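Local coordinates for protein bacteriophage virulence determinant (Salmonella enterica subsp. enterica serovar Typhimurium str. 14028S, PDB 6GGR) that probably acts as a zinc metalloprotease effector of the PipA family that cleaves NF-kappaB transcription factors in infected host cells, at residues Asp159-Phe164 with Lys196-Thr201. Residues are numbered along the deposited sequence; the frame is centred on the assembly and turned at random.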
# COMPACT_ATOMS: atom_id res chain seq x y z
N ASP B 159 -4.81 -8.77 -9.68
CA ASP B 159 -4.72 -8.54 -11.11
C ASP B 159 -5.21 -7.13 -11.43
O ASP B 159 -5.77 -6.44 -10.58
CB ASP B 159 -5.52 -9.59 -11.90
CG ASP B 159 -7.02 -9.39 -11.81
OD1 ASP B 159 -7.52 -9.02 -10.72
OD2 ASP B 159 -7.70 -9.60 -12.83
N THR B 160 -4.98 -6.72 -12.67
CA THR B 160 -5.28 -5.34 -13.06
C THR B 160 -6.74 -5.01 -12.80
O THR B 160 -7.06 -3.95 -12.24
CB THR B 160 -4.94 -5.14 -14.54
OG1 THR B 160 -3.57 -5.46 -14.76
CG2 THR B 160 -5.19 -3.70 -14.97
N THR B 161 -7.65 -5.90 -13.18
CA THR B 161 -9.07 -5.62 -13.03
C THR B 161 -9.42 -5.33 -11.57
O THR B 161 -9.99 -4.28 -11.25
CB THR B 161 -9.90 -6.78 -13.57
OG1 THR B 161 -9.52 -7.05 -14.92
CG2 THR B 161 -11.39 -6.45 -13.52
N ARG B 162 -9.06 -6.25 -10.67
CA ARG B 162 -9.37 -6.05 -9.25
C ARG B 162 -8.73 -4.77 -8.73
O ARG B 162 -9.38 -3.99 -8.02
CB ARG B 162 -8.90 -7.25 -8.43
CG ARG B 162 -9.27 -7.14 -6.95
CD ARG B 162 -9.01 -8.43 -6.17
NE ARG B 162 -9.97 -9.49 -6.47
CZ ARG B 162 -11.17 -9.61 -5.90
NH1 ARG B 162 -11.58 -8.74 -5.00
NH2 ARG B 162 -11.97 -10.62 -6.24
N SER B 163 -7.46 -4.54 -9.05
CA SER B 163 -6.77 -3.36 -8.53
C SER B 163 -7.42 -2.08 -9.05
O SER B 163 -7.64 -1.13 -8.29
CB SER B 163 -5.29 -3.40 -8.90
OG SER B 163 -4.69 -4.60 -8.47
N PHE B 164 -7.73 -2.04 -10.35
CA PHE B 164 -8.36 -0.86 -10.92
C PHE B 164 -9.73 -0.61 -10.30
O PHE B 164 -10.06 0.52 -9.92
CB PHE B 164 -8.48 -1.02 -12.44
CG PHE B 164 -7.26 -0.57 -13.20
CD1 PHE B 164 -6.00 -1.03 -12.85
CD2 PHE B 164 -7.38 0.29 -14.27
CE1 PHE B 164 -4.88 -0.62 -13.55
CE2 PHE B 164 -6.27 0.71 -14.98
CZ PHE B 164 -5.02 0.25 -14.62
N LYS B 196 -17.49 -10.35 -9.67
CA LYS B 196 -18.33 -11.51 -9.96
C LYS B 196 -19.42 -11.16 -10.96
O LYS B 196 -19.76 -11.98 -11.83
CB LYS B 196 -18.94 -12.08 -8.68
CG LYS B 196 -17.96 -12.83 -7.79
CD LYS B 196 -17.36 -14.04 -8.51
CE LYS B 196 -16.51 -14.88 -7.56
NZ LYS B 196 -15.74 -15.94 -8.28
N GLU B 197 -19.99 -9.96 -10.85
CA GLU B 197 -20.98 -9.52 -11.83
C GLU B 197 -20.37 -9.35 -13.21
O GLU B 197 -21.09 -9.43 -14.22
CB GLU B 197 -21.63 -8.22 -11.37
CG GLU B 197 -22.57 -8.36 -10.18
CD GLU B 197 -23.24 -7.05 -9.78
OE1 GLU B 197 -22.93 -6.01 -10.39
OE2 GLU B 197 -24.07 -7.07 -8.86
N MET B 198 -19.06 -9.10 -13.29
CA MET B 198 -18.34 -8.97 -14.55
C MET B 198 -17.91 -10.31 -15.14
O MET B 198 -17.32 -10.33 -16.22
CB MET B 198 -17.10 -8.09 -14.37
CG MET B 198 -17.38 -6.64 -14.04
SD MET B 198 -15.87 -5.73 -13.67
CE MET B 198 -15.17 -5.61 -15.32
N GLY B 199 -18.17 -11.42 -14.45
CA GLY B 199 -17.65 -12.69 -14.90
C GLY B 199 -16.19 -12.91 -14.58
O GLY B 199 -15.55 -13.75 -15.21
N HIS B 200 -15.64 -12.15 -13.64
CA HIS B 200 -14.26 -12.35 -13.22
C HIS B 200 -14.16 -13.59 -12.33
O HIS B 200 -14.88 -13.71 -11.34
CB HIS B 200 -13.75 -11.11 -12.48
CG HIS B 200 -12.26 -10.97 -12.50
ND1 HIS B 200 -11.44 -11.62 -11.61
CD2 HIS B 200 -11.45 -10.26 -13.31
CE1 HIS B 200 -10.18 -11.31 -11.86
NE2 HIS B 200 -10.16 -10.48 -12.89
N THR B 201 -13.25 -14.50 -12.69
CA THR B 201 -13.17 -15.81 -12.06
C THR B 201 -12.49 -15.79 -10.70
O THR B 201 -12.66 -16.74 -9.92
CB THR B 201 -12.42 -16.77 -13.00
OG1 THR B 201 -13.15 -16.90 -14.23
CG2 THR B 201 -12.24 -18.15 -12.38
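The N-cap of the zinc-site helix 160-173 is joined here to the turn that follows helix 186-197, through Asp159 and His200. The two oxygens of the Asp159 carboxylate take different donors. Asp159 OD1 accepts from Arg162 N at 3.2 Å, which caps the helix. This N-H comes from above the carboxylate plane, 51° out of it. Asp159 OD2 accepts from His200 NE2 at 2.6 Å. That donor arrives on the syn side, and OD2 lies at the ring edge, close to the imidazole plane. The bond is bent, with an N-H...O angle of 139°. The two bonds together restrict rotation of the carboxylate.

Helix 160-173 carries His166 and His170, two ligands of the zinc site, which holds no metal in this chain. The side chain of Asp159 is about 9 Å from that of His166. Helix 186-197 ends in a Schellman motif. Gly199 has positive phi, and two bonds run back into the last turn, one of them from Gly199 N to Lys196 O at 3.1 Å. The chain then turns and presents His200 to the other helix. His200 CG stands anti to the backbone N (chi1 -156°), and the ring extends toward Asp159 and Thr161.

Thr161 meets the same ring obliquely. Its CB is 3.8 Å from His200 NE2, and its CG2 is 3.8 Å from His200 CD2. Thr161 CG2 also meets Met198 CE at 4.3 Å, a loose apolar contact. The other ring nitrogen, His200 ND1, is hydrogen-bonded to Ser202 OG, which also bonds Arg162 NH2. Ser163 OG bonds a basic side chain on the chain of another protein.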